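Local coordinates for protein probable arylamine n-acetyl transferase (Mycobacterium abscessus, PDB 4GUZ) that probably transfers acetyl groups from acetyl-coenzyme A to arylamines, at residues Leu129-Val132 against Ser137-Ala140; Trp155-Arg160 against Leu186-Phe191; Asp11-Asp16 against Ala65-Leu70; Tyr206-Ala209 against His213-Phe216; Glu237-Gln242 against Arg247-Leu252. One frame throughout, in Å; residues are numbered along the deposited sequence.

Contact 1. Residues Leu129-Val132 against Ser137-Ala140; sequences LCDV and SPLA
V132 and S137 face each other where the chain turns back after strand 126-130, with their CA atoms 5.8 Å apart. No regular strand pairing joins the two segments. The direct bond runs from a side chain to a backbone carbonyl: S137 OG donates to D131 O over 2.8 Å. The hydroxyl meets this carbonyl from above its plane, 42° out of it. S137 chi1 is -96°, away from a staggered value, and this swings OG toward the D131-V132 peptide, where it also lies 3.4 Å from V132 C. S137 OG has a second partner in the backbone N of F134, so two bonds grip the hydroxyl inside the turn.

P138 follows with its ring. Its CD lies 3.3 Å from D131 O and 3.9 Å from D131 CB, and the D131 and P138 side chains meet at a slant.

D131 sits in a Cys-His-Asp arrangement with C79 and H116. This is consistent with the catalytic triad of the arylamine N-acetyltransferases. D131 CG is anti to the backbone N (chi1 -168°), and the carboxylate is directed to other parts of the chain: OD1 bonds to H116 NE2 and OD2 to H189 NE2. Both carboxylate oxygens are thus held by histidine rings.

Farther along, the backbones are joined through a water. It donates to L129 O at 2.7 Å and to A140 O at 3.1 Å, and accepts from D131 N at 3.1 Å.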
# COMPACT_ATOMS: atom_id res chain seq x y z
N LEU A 129 -4.12 -5.04 12.34
CA LEU A 129 -4.31 -4.45 11.02
C LEU A 129 -2.97 -4.38 10.30
O LEU A 129 -2.03 -3.78 10.82
CB LEU A 129 -4.92 -3.04 11.15
CG LEU A 129 -5.08 -2.27 9.82
CD1 LEU A 129 -6.05 -2.96 8.91
CD2 LEU A 129 -5.44 -0.80 10.09
N CYS A 130 -2.89 -4.99 9.09
CA CYS A 130 -1.67 -4.92 8.30
C CYS A 130 -1.95 -4.09 7.05
O CYS A 130 -2.37 -4.61 6.01
CB CYS A 130 -1.14 -6.31 7.95
SG CYS A 130 -0.64 -7.29 9.40
N ASP A 131 -1.73 -2.77 7.17
CA ASP A 131 -1.94 -1.82 6.06
C ASP A 131 -0.61 -1.69 5.34
O ASP A 131 0.17 -0.76 5.58
CB ASP A 131 -2.44 -0.49 6.61
CG ASP A 131 -2.95 0.47 5.55
OD1 ASP A 131 -2.94 0.10 4.35
OD2 ASP A 131 -3.36 1.58 5.92
N VAL A 132 -0.31 -2.67 4.50
CA VAL A 132 1.02 -2.80 3.87
C VAL A 132 1.17 -2.10 2.50
O VAL A 132 2.30 -1.92 2.05
CB VAL A 132 1.45 -4.28 3.73
CG1 VAL A 132 1.50 -4.98 5.10
CG2 VAL A 132 0.58 -5.05 2.73
N SER A 137 2.66 3.84 4.17
CA SER A 137 2.11 2.83 5.02
C SER A 137 2.71 2.78 6.43
O SER A 137 3.90 3.03 6.60
CB SER A 137 2.34 1.46 4.38
OG SER A 137 1.20 1.05 3.65
N PRO A 138 1.91 2.34 7.42
CA PRO A 138 2.47 2.06 8.73
C PRO A 138 3.56 1.01 8.58
O PRO A 138 3.45 0.11 7.72
CB PRO A 138 1.27 1.51 9.51
CG PRO A 138 0.09 2.12 8.84
CD PRO A 138 0.46 2.01 7.40
N LEU A 139 4.65 1.16 9.35
CA LEU A 139 5.78 0.24 9.26
C LEU A 139 5.56 -0.96 10.14
O LEU A 139 6.35 -1.89 10.10
CB LEU A 139 7.10 0.94 9.63
CG LEU A 139 7.53 2.12 8.75
CD1 LEU A 139 8.64 2.88 9.39
CD2 LEU A 139 8.00 1.66 7.39
N ALA A 140 4.48 -0.96 10.93
CA ALA A 140 4.23 -2.09 11.82
C ALA A 140 2.74 -2.44 11.86
O ALA A 140 1.92 -1.53 11.66
CB ALA A 140 4.71 -1.75 13.23
O HOH W 1 -0.54 -1.70 9.84

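Contact 2. Residues Trp155-Arg160 against Leu186-Phe191; sequences WTYRLR and LSRHTF
R188 reaches across to Y157 from a strand that is not its direct neighbour. Strand 170-176 lies between strands 155-162 and 185-196 in the large antiparallel sheet. R188 and H189 both face L173 of that middle strand and form a classic beta bulge.

The side chain of R188 leaves with CB directed toward segment 155-160. Its chi1 of -95° is off a staggered value, and the chain then runs extended through CG and CD to NE. NE lies 4.1 Å from Y157 CE1, while its salt bridge goes to E175 OE1. CZ is closer, 3.5 Å from Y157 CE1. At the tip, NH1 comes to 3.4 Å from the same carbon and makes a weak hydrogen bond to T136 O. NH2 is 3.5 Å from Y157 OH. CE1 sits over one face of the guanidinium, toward its rim. The ring and guanidinium planes are 66° apart, so the two groups are not stacked.

A second, apolar touch lies down the strands. L159 CD1 meets the edge of the F191 ring, 4.0 Å from CZ, and the side chains cross at about a right angle. The F191 ring also meets W171 of the middle strand, with nearly parallel planes.

The salt bridge to E175 would offset the charge of R188. Y157 offers its ring carbon as packing, and the carboxylate partner probably fixes how the guanidinium is turned.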
# COMPACT_ATOMS: atom_id res chain seq x y z
N TRP A 155 6.54 8.71 12.64
CA TRP A 155 5.15 8.89 12.24
C TRP A 155 4.27 8.60 13.41
O TRP A 155 4.67 7.85 14.31
CB TRP A 155 4.80 7.97 11.06
CG TRP A 155 5.76 8.09 9.92
CD1 TRP A 155 6.87 7.32 9.69
CD2 TRP A 155 5.81 9.16 8.96
NE1 TRP A 155 7.58 7.82 8.62
CE2 TRP A 155 6.94 8.94 8.15
CE3 TRP A 155 4.94 10.22 8.65
CZ2 TRP A 155 7.24 9.76 7.04
CZ3 TRP A 155 5.26 11.05 7.57
CH2 TRP A 155 6.39 10.82 6.79
N THR A 156 3.07 9.18 13.41
CA THR A 156 2.08 8.97 14.47
C THR A 156 0.72 8.74 13.83
O THR A 156 0.33 9.48 12.92
CB THR A 156 2.06 10.13 15.48
OG1 THR A 156 3.39 10.52 15.78
CG2 THR A 156 1.35 9.76 16.78
N TYR A 157 0.01 7.73 14.32
CA TYR A 157 -1.32 7.37 13.83
C TYR A 157 -2.33 7.37 14.96
O TYR A 157 -1.98 7.20 16.13
CB TYR A 157 -1.28 5.97 13.16
CG TYR A 157 -0.35 5.94 11.96
CD1 TYR A 157 -0.68 6.58 10.78
CD2 TYR A 157 0.87 5.27 12.02
CE1 TYR A 157 0.20 6.62 9.70
CE2 TYR A 157 1.76 5.30 10.95
CZ TYR A 157 1.43 5.98 9.80
OH TYR A 157 2.29 6.01 8.72
N ARG A 158 -3.59 7.54 14.59
CA ARG A 158 -4.70 7.44 15.53
C ARG A 158 -5.70 6.48 14.96
O ARG A 158 -6.06 6.57 13.79
CB ARG A 158 -5.36 8.78 15.83
CG ARG A 158 -6.34 8.66 17.02
CD ARG A 158 -7.44 9.66 16.98
NE ARG A 158 -8.21 9.64 18.23
CZ ARG A 158 -9.13 10.53 18.54
NH1 ARG A 158 -9.42 11.53 17.71
NH2 ARG A 158 -9.78 10.44 19.70
N LEU A 159 -6.12 5.52 15.77
CA LEU A 159 -7.12 4.53 15.39
C LEU A 159 -8.35 4.80 16.24
O LEU A 159 -8.21 4.98 17.43
CB LEU A 159 -6.55 3.13 15.63
CG LEU A 159 -7.35 1.92 15.16
CD1 LEU A 159 -7.47 1.87 13.65
CD2 LEU A 159 -6.71 0.63 15.65
N ARG A 160 -9.53 4.89 15.62
CA ARG A 160 -10.75 5.15 16.37
C ARG A 160 -11.95 4.49 15.72
O ARG A 160 -12.27 4.79 14.56
CB ARG A 160 -11.01 6.65 16.50
CG ARG A 160 -12.08 6.97 17.52
CD ARG A 160 -12.15 8.45 17.80
NE ARG A 160 -13.17 8.71 18.82
CZ ARG A 160 -13.83 9.86 18.92
NH1 ARG A 160 -13.59 10.85 18.08
NH2 ARG A 160 -14.75 10.01 19.87
N LEU A 186 -5.45 13.95 10.70
CA LEU A 186 -6.00 13.95 9.34
C LEU A 186 -6.50 12.53 9.04
O LEU A 186 -5.68 11.62 8.99
CB LEU A 186 -4.96 14.39 8.29
CG LEU A 186 -5.44 14.34 6.81
CD1 LEU A 186 -6.53 15.42 6.53
CD2 LEU A 186 -4.28 14.49 5.83
N SER A 187 -7.83 12.34 8.82
CA SER A 187 -8.32 11.00 8.48
C SER A 187 -7.65 10.49 7.21
O SER A 187 -7.55 11.24 6.23
CB SER A 187 -9.83 10.96 8.32
OG SER A 187 -10.25 11.69 7.17
N ARG A 188 -7.16 9.24 7.22
CA ARG A 188 -6.58 8.61 6.02
C ARG A 188 -7.67 7.81 5.34
O ARG A 188 -8.08 8.11 4.24
CB ARG A 188 -5.40 7.70 6.36
CG ARG A 188 -4.07 8.34 6.23
CD ARG A 188 -3.01 7.28 6.32
NE ARG A 188 -1.69 7.91 6.31
CZ ARG A 188 -0.55 7.25 6.35
NH1 ARG A 188 -0.53 5.93 6.42
NH2 ARG A 188 0.60 7.92 6.33
N HIS A 189 -8.13 6.76 6.02
CA HIS A 189 -9.18 5.89 5.51
C HIS A 189 -10.09 5.42 6.64
O HIS A 189 -9.74 5.53 7.82
CB HIS A 189 -8.57 4.67 4.78
CG HIS A 189 -7.59 3.85 5.56
ND1 HIS A 189 -7.99 3.05 6.62
CD2 HIS A 189 -6.27 3.62 5.31
CE1 HIS A 189 -6.89 2.45 7.04
NE2 HIS A 189 -5.84 2.73 6.26
N THR A 190 -11.27 4.92 6.26
CA THR A 190 -12.20 4.26 7.18
C THR A 190 -12.27 2.82 6.70
O THR A 190 -12.12 2.58 5.50
CB THR A 190 -13.59 4.90 7.25
OG1 THR A 190 -14.26 4.78 5.98
CG2 THR A 190 -13.56 6.36 7.74
N PHE A 191 -12.48 1.87 7.59
CA PHE A 191 -12.62 0.47 7.15
C PHE A 191 -13.60 -0.25 8.05
O PHE A 191 -13.87 0.18 9.16
CB PHE A 191 -11.27 -0.28 7.10
CG PHE A 191 -10.50 -0.34 8.41
CD1 PHE A 191 -9.60 0.66 8.75
CD2 PHE A 191 -10.64 -1.42 9.27
CE1 PHE A 191 -8.91 0.62 9.97
CE2 PHE A 191 -9.95 -1.47 10.48
CZ PHE A 191 -9.07 -0.46 10.81

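Contact 3. Residues Asp11-Asp16 against Ala65-Leu70; sequences DELQLD and AVQAKL
L13 and Q67 are the closest backbone points, their CA atoms 7.3 Å apart, where the lead-in to helix 15-21 passes beside helix 63-72. The lead-in bends in an inverse gamma turn centred on Q14, which is also the N-cap residue. Both helices belong to the helical N-terminal part of the N-acetyltransferase fold.

The contact is a two-bond clasp by one amide. Q67 OE1 accepts from Q14 N over 2.7 Å, with a nearly straight N-H...O angle of 166°. Q67 NE2 donates to E12 O over 2.8 Å. This second bond is more bent, at 141°, and the carbonyl oxygen lies out of the amide plane. Q67 chi1 is 70°, which puts CG between the backbone N and the carbonyl carbon. Beyond CG the chain is extended and carries the amide to the turn. Bonds at both amide atoms fix its rotation.

Apolar atoms close round the amide: L13 CD1 is 3.6 Å from Q67 OE1. L13 also packs on L85 and V89 of helix 79-92, and L13 O takes a hydrogen bond from R92 NH1. On the exposed flank the Q14 chain bends at chi2, and Q14 CG comes to 3.9 Å from Q67 NE2.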
# COMPACT_ATOMS: atom_id res chain seq x y z
N ASP A 11 1.02 -21.08 -2.67
CA ASP A 11 1.89 -22.06 -3.32
C ASP A 11 2.60 -21.51 -4.56
O ASP A 11 3.67 -22.02 -4.90
CB ASP A 11 1.08 -23.31 -3.70
CG ASP A 11 0.75 -24.22 -2.52
OD1 ASP A 11 1.37 -24.05 -1.44
OD2 ASP A 11 -0.09 -25.13 -2.70
N GLU A 12 2.04 -20.49 -5.23
CA GLU A 12 2.65 -19.90 -6.43
C GLU A 12 3.72 -18.85 -6.09
O GLU A 12 4.44 -18.38 -6.98
CB GLU A 12 1.58 -19.28 -7.33
CG GLU A 12 0.69 -20.30 -8.02
CD GLU A 12 -0.08 -19.75 -9.21
OE1 GLU A 12 0.02 -20.35 -10.30
OE2 GLU A 12 -0.76 -18.71 -9.05
N LEU A 13 3.81 -18.47 -4.81
CA LEU A 13 4.80 -17.50 -4.37
C LEU A 13 6.18 -18.13 -4.24
O LEU A 13 6.32 -19.25 -3.75
CB LEU A 13 4.37 -16.90 -3.01
CG LEU A 13 5.36 -15.93 -2.33
CD1 LEU A 13 5.21 -14.52 -2.86
CD2 LEU A 13 5.20 -15.97 -0.84
N GLN A 14 7.21 -17.36 -4.64
CA GLN A 14 8.61 -17.73 -4.46
C GLN A 14 8.97 -17.22 -3.06
O GLN A 14 9.46 -16.10 -2.92
CB GLN A 14 9.50 -17.13 -5.58
CG GLN A 14 9.29 -17.75 -6.97
CD GLN A 14 9.53 -19.24 -7.01
OE1 GLN A 14 10.57 -19.75 -6.57
NE2 GLN A 14 8.56 -19.97 -7.52
N LEU A 15 8.63 -18.01 -2.03
CA LEU A 15 8.77 -17.66 -0.61
C LEU A 15 10.17 -17.19 -0.21
O LEU A 15 10.25 -16.11 0.39
CB LEU A 15 8.34 -18.83 0.30
CG LEU A 15 8.33 -18.56 1.82
CD1 LEU A 15 7.23 -17.58 2.21
CD2 LEU A 15 8.15 -19.85 2.60
N ASP A 16 11.26 -17.94 -0.54
CA ASP A 16 12.64 -17.56 -0.16
C ASP A 16 13.08 -16.28 -0.84
O ASP A 16 13.75 -15.46 -0.22
CB ASP A 16 13.65 -18.68 -0.49
CG ASP A 16 13.48 -19.97 0.30
OD1 ASP A 16 13.05 -19.90 1.48
OD2 ASP A 16 13.83 -21.05 -0.24
N ALA A 65 2.66 -12.85 -12.08
CA ALA A 65 2.93 -11.55 -12.70
C ALA A 65 3.41 -10.52 -11.65
O ALA A 65 4.35 -9.78 -11.92
CB ALA A 65 1.69 -11.03 -13.42
N VAL A 66 2.76 -10.47 -10.48
CA VAL A 66 3.08 -9.54 -9.39
C VAL A 66 4.49 -9.78 -8.84
O VAL A 66 5.26 -8.81 -8.76
CB VAL A 66 2.00 -9.60 -8.27
CG1 VAL A 66 2.44 -8.85 -7.01
CG2 VAL A 66 0.68 -9.04 -8.79
N GLN A 67 4.86 -11.03 -8.46
CA GLN A 67 6.19 -11.28 -7.88
C GLN A 67 7.31 -11.05 -8.91
O GLN A 67 8.39 -10.60 -8.53
CB GLN A 67 6.31 -12.66 -7.22
CG GLN A 67 6.29 -13.87 -8.15
CD GLN A 67 6.22 -15.16 -7.38
OE1 GLN A 67 6.44 -15.21 -6.17
NE2 GLN A 67 5.88 -16.23 -8.08
N ALA A 68 7.04 -11.32 -10.20
CA ALA A 68 8.03 -11.07 -11.26
C ALA A 68 8.27 -9.55 -11.42
O ALA A 68 9.41 -9.12 -11.47
CB ALA A 68 7.56 -11.68 -12.58
N LYS A 69 7.19 -8.75 -11.44
CA LYS A 69 7.31 -7.29 -11.54
C LYS A 69 7.94 -6.69 -10.25
O LYS A 69 8.94 -5.98 -10.35
CB LYS A 69 5.93 -6.68 -11.80
CG LYS A 69 5.91 -5.16 -11.95
CD LYS A 69 4.50 -4.67 -11.78
CE LYS A 69 4.35 -3.19 -11.95
NZ LYS A 69 2.95 -2.78 -11.70
N LEU A 70 7.40 -7.01 -9.07
CA LEU A 70 7.84 -6.41 -7.79
C LEU A 70 9.18 -6.90 -7.25
O LEU A 70 9.84 -6.14 -6.53
CB LEU A 70 6.76 -6.58 -6.69
CG LEU A 70 5.41 -5.92 -6.98
CD1 LEU A 70 4.54 -5.81 -5.75
CD2 LEU A 70 5.58 -4.56 -7.54

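Contact 4. Residues Tyr206-Ala209 against His213-Phe216; sequences YFVA and HSPF
The last turns of helix 198-210 meet the loop that leads into strand 221-226, with V208 and S214 at the middle of the contact. Their CA atoms are 5.3 Å apart. The helix follows strand 185-196 of the large sheet, and the loop leads into the five-stranded sheet, so the contact lies in the connection between the two sheets.

A serine hydroxyl bonded to a helix carbonyl holds the loop to the helix end. S214 OG donates to V208 O over 2.7 Å. It lies in the carbonyl plane, on a lone pair of the oxygen, with a C=O...O angle of 112°. S214 OG is anti to its own backbone N (chi1 173°), which directs it at this carbonyl. S214 CB meets the preceding carbonyl too, 3.5 Å from F207 O. Near the C-terminal end of a helix, carbonyls run short of main-chain amide donors, and here a side-chain hydroxyl serves V208 O.

Side chains close round this bond. The F207 ring reaches the loop with CZ, 4.4 Å from H213 CB. This is a loose contact near the surface, and the H213 ring takes no part. On the buried flank V208 also packs on Y78 and T115. F216 meets the F221 ring of the next strand, and its O takes a hydrogen bond from N50 ND2. V208 and F216 run alongside each other. V208 CG1 touches the edge of the F216 ring, 4.1 Å from CD2.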
# COMPACT_ATOMS: atom_id res chain seq x y z
N TYR A 206 -10.11 -2.97 -11.18
CA TYR A 206 -10.61 -2.59 -12.51
C TYR A 206 -11.07 -1.11 -12.51
O TYR A 206 -10.73 -0.37 -13.43
CB TYR A 206 -11.76 -3.52 -12.97
CG TYR A 206 -12.33 -3.12 -14.31
CD1 TYR A 206 -11.66 -3.43 -15.50
CD2 TYR A 206 -13.51 -2.39 -14.40
CE1 TYR A 206 -12.16 -3.03 -16.74
CE2 TYR A 206 -14.01 -1.97 -15.63
CZ TYR A 206 -13.34 -2.29 -16.80
OH TYR A 206 -13.84 -1.91 -18.01
N PHE A 207 -11.83 -0.70 -11.47
CA PHE A 207 -12.30 0.69 -11.29
C PHE A 207 -11.10 1.61 -11.02
O PHE A 207 -10.97 2.65 -11.66
CB PHE A 207 -13.33 0.77 -10.14
CG PHE A 207 -13.69 2.16 -9.65
CD1 PHE A 207 -13.09 2.70 -8.52
CD2 PHE A 207 -14.68 2.90 -10.30
CE1 PHE A 207 -13.43 3.99 -8.08
CE2 PHE A 207 -15.01 4.19 -9.85
CZ PHE A 207 -14.39 4.72 -8.75
N VAL A 208 -10.23 1.24 -10.06
CA VAL A 208 -9.07 2.05 -9.67
C VAL A 208 -8.10 2.28 -10.87
O VAL A 208 -7.61 3.40 -11.05
CB VAL A 208 -8.34 1.47 -8.42
CG1 VAL A 208 -7.04 2.22 -8.13
CG2 VAL A 208 -9.26 1.54 -7.20
N ALA A 209 -7.87 1.25 -11.70
CA ALA A 209 -6.90 1.36 -12.81
C ALA A 209 -7.44 2.08 -14.07
O ALA A 209 -6.63 2.65 -14.80
CB ALA A 209 -6.37 -0.00 -13.20
N HIS A 213 -13.16 8.50 -12.59
CA HIS A 213 -13.52 8.91 -11.24
C HIS A 213 -12.50 8.36 -10.20
O HIS A 213 -12.64 8.62 -9.01
CB HIS A 213 -14.97 8.50 -10.92
CG HIS A 213 -15.96 9.25 -11.76
ND1 HIS A 213 -16.54 8.67 -12.88
CD2 HIS A 213 -16.38 10.53 -11.67
CE1 HIS A 213 -17.32 9.60 -13.40
NE2 HIS A 213 -17.25 10.74 -12.71
N SER A 214 -11.45 7.66 -10.69
CA SER A 214 -10.33 7.17 -9.89
C SER A 214 -9.10 8.05 -10.17
O SER A 214 -8.68 8.14 -11.33
CB SER A 214 -10.03 5.70 -10.19
OG SER A 214 -8.84 5.30 -9.54
N PRO A 215 -8.52 8.73 -9.15
CA PRO A 215 -7.36 9.61 -9.41
C PRO A 215 -6.10 8.86 -9.86
O PRO A 215 -5.28 9.44 -10.58
CB PRO A 215 -7.13 10.31 -8.07
CG PRO A 215 -7.73 9.40 -7.04
CD PRO A 215 -8.91 8.75 -7.72
N PHE A 216 -5.96 7.57 -9.48
CA PHE A 216 -4.79 6.76 -9.83
C PHE A 216 -4.82 6.24 -11.28
O PHE A 216 -3.83 5.66 -11.73
CB PHE A 216 -4.62 5.58 -8.84
CG PHE A 216 -4.34 5.94 -7.39
CD1 PHE A 216 -3.61 7.08 -7.06
CD2 PHE A 216 -4.75 5.11 -6.35
CE1 PHE A 216 -3.34 7.40 -5.72
CE2 PHE A 216 -4.47 5.42 -5.02
CZ PHE A 216 -3.77 6.57 -4.71

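Contact 5. Residues Glu237-Gln242 against Arg247-Leu252; sequences ELHEIQ and RKTRQL
H239 and T249 lie side by side on the same face of the sheet, with the T249 methyl over the imidazole. T249 CG2 is 3.5 Å from the ring centroid and 13° off the ring normal, a CH-pi contact over the face. R247 comes to the same ring from two residues before T249. Its chain bends at chi3 (79°), and NH1 donates to H239 ND1 over 3.1 Å. The two planes are 87° apart. ND1 lies in the guanidinium plane, but NH1 stands well out of the ring plane. Because ND1 accepts, the imidazole is probably neutral. I241 runs alongside R247 and sets CD1 over one face of the guanidinium, 3.8 Å from NH2. R247 NH2 also forms a salt bridge to D179.

These residues sit on a beta hairpin. Its strands 237-242 and 246-251 are antiparallel, and 246-251 is an outermost strand of the five-stranded sheet. L238 with R250 and E240 with K248 are the hydrogen-bonded pairs; H239 with T249 is a non-hydrogen-bonded one. E240 N donates to K248 O over 2.9 Å.

The other face carries L238, E240, K248 and R250. E240 and K248 run side by side, yet E240 OE1 to K248 NZ is 4.0 Å, beyond a salt bridge. E240 OE2 bonds instead to H229 NE2. L238 CB packs on L252 CD1, 4.0 Å away, and both leucines also touch T260 of helix 254-263.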
# COMPACT_ATOMS: atom_id res chain seq x y z
N GLU A 237 5.13 16.70 -9.52
CA GLU A 237 5.49 17.42 -8.31
C GLU A 237 6.12 16.49 -7.31
O GLU A 237 5.48 15.53 -6.88
CB GLU A 237 4.25 18.09 -7.69
CG GLU A 237 4.58 19.20 -6.71
CD GLU A 237 5.10 20.50 -7.29
OE1 GLU A 237 4.83 20.80 -8.48
OE2 GLU A 237 5.67 21.29 -6.51
N LEU A 238 7.36 16.76 -6.93
CA LEU A 238 8.04 15.90 -5.96
C LEU A 238 7.87 16.47 -4.59
O LEU A 238 8.33 17.58 -4.34
CB LEU A 238 9.53 15.74 -6.30
CG LEU A 238 10.35 14.82 -5.36
CD1 LEU A 238 9.83 13.36 -5.39
CD2 LEU A 238 11.83 14.87 -5.71
N HIS A 239 7.24 15.71 -3.69
CA HIS A 239 7.04 16.08 -2.29
C HIS A 239 8.10 15.38 -1.43
O HIS A 239 8.28 14.16 -1.54
CB HIS A 239 5.62 15.68 -1.80
CG HIS A 239 4.49 16.40 -2.46
ND1 HIS A 239 3.51 17.03 -1.71
CD2 HIS A 239 4.20 16.55 -3.77
CE1 HIS A 239 2.67 17.55 -2.59
NE2 HIS A 239 3.03 17.28 -3.84
N GLU A 240 8.85 16.15 -0.64
CA GLU A 240 9.84 15.54 0.27
C GLU A 240 9.37 15.81 1.68
O GLU A 240 9.25 16.97 2.05
CB GLU A 240 11.25 16.08 -0.01
CG GLU A 240 12.25 15.55 0.99
CD GLU A 240 13.72 15.67 0.65
OE1 GLU A 240 14.06 16.27 -0.40
OE2 GLU A 240 14.53 15.12 1.43
N ILE A 241 9.05 14.75 2.46
CA ILE A 241 8.42 14.91 3.77
C ILE A 241 9.37 14.54 4.91
O ILE A 241 9.93 13.44 4.94
CB ILE A 241 7.14 14.03 3.84
CG1 ILE A 241 6.20 14.26 2.61
CG2 ILE A 241 6.39 14.22 5.18
CD1 ILE A 241 5.29 13.05 2.30
N GLN A 242 9.46 15.43 5.89
CA GLN A 242 10.22 15.24 7.12
C GLN A 242 9.20 15.12 8.25
O GLN A 242 8.60 16.12 8.67
CB GLN A 242 11.24 16.38 7.37
CG GLN A 242 12.00 16.22 8.70
CD GLN A 242 12.67 14.86 8.85
OE1 GLN A 242 13.45 14.43 7.99
NE2 GLN A 242 12.37 14.15 9.95
N ARG A 247 6.82 19.41 4.93
CA ARG A 247 7.26 19.02 3.61
C ARG A 247 7.58 20.19 2.73
O ARG A 247 7.20 21.33 2.99
CB ARG A 247 6.19 18.11 2.92
CG ARG A 247 4.87 18.77 2.66
CD ARG A 247 3.99 17.87 1.82
NE ARG A 247 3.37 16.82 2.64
CZ ARG A 247 2.60 15.87 2.15
NH1 ARG A 247 2.35 15.81 0.84
NH2 ARG A 247 2.07 14.95 2.95
N LYS A 248 8.32 19.90 1.66
CA LYS A 248 8.67 20.85 0.62
C LYS A 248 8.30 20.18 -0.69
O LYS A 248 8.27 18.95 -0.77
CB LYS A 248 10.16 21.26 0.70
CG LYS A 248 11.16 20.13 0.40
CD LYS A 248 12.56 20.70 0.22
CE LYS A 248 13.56 19.64 -0.13
NZ LYS A 248 14.93 20.21 -0.26
N THR A 249 8.02 20.98 -1.71
CA THR A 249 7.59 20.50 -3.03
C THR A 249 8.34 21.21 -4.14
O THR A 249 8.64 22.40 -4.02
CB THR A 249 6.06 20.73 -3.20
OG1 THR A 249 5.76 22.12 -3.02
CG2 THR A 249 5.23 19.93 -2.20
N ARG A 250 8.64 20.48 -5.22
CA ARG A 250 9.30 21.03 -6.40
C ARG A 250 8.77 20.35 -7.67
O ARG A 250 8.52 19.13 -7.67
CB ARG A 250 10.83 20.94 -6.31
CG ARG A 250 11.41 19.53 -6.20
CD ARG A 250 12.94 19.55 -6.15
NE ARG A 250 13.52 19.77 -7.48
CZ ARG A 250 14.23 18.88 -8.15
NH1 ARG A 250 14.47 17.68 -7.63
NH2 ARG A 250 14.71 19.18 -9.35
N GLN A 251 8.55 21.15 -8.74
CA GLN A 251 8.09 20.64 -10.02
C GLN A 251 9.27 20.08 -10.81
O GLN A 251 10.32 20.72 -10.90
CB GLN A 251 7.35 21.73 -10.83
CG GLN A 251 6.80 21.23 -12.18
CD GLN A 251 5.36 20.73 -12.16
OE1 GLN A 251 4.87 20.10 -11.19
NE2 GLN A 251 4.67 20.95 -13.26
N LEU A 252 9.07 18.92 -11.42
CA LEU A 252 10.08 18.26 -12.25
C LEU A 252 9.68 18.34 -13.70
O LEU A 252 8.49 18.30 -14.01
CB LEU A 252 10.24 16.78 -11.83
CG LEU A 252 10.63 16.47 -10.37
CD1 LEU A 252 10.57 14.99 -10.12
CD2 LEU A 252 12.04 16.92 -10.06

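In the fold
Contacts 1 and 2 are buried; contact 2 lies within the large sheet and contact 1 in the loop at the end of its strand 126-130. They touch through the bond of D131 to H189 and through L129 on F191. Contacts 3, 4 and 5 are only partly buried. Contact 3 joins the lead-in of helix 15-21 to helix 63-72, and its centre is about 30 Å from that of contact 2. Contact 4 follows contact 2 along the chain, since strand 185-196 leads into helix 198-210. Contact 5 lies in the other sheet and reaches contact 2 where W155 packs on I241. Single side chains gripping backbone atoms dominate contacts 1, 3 and 4. Contact 2 is side-chain packing across a middle strand. Contact 5 alone pairs strands by regular backbone bonds.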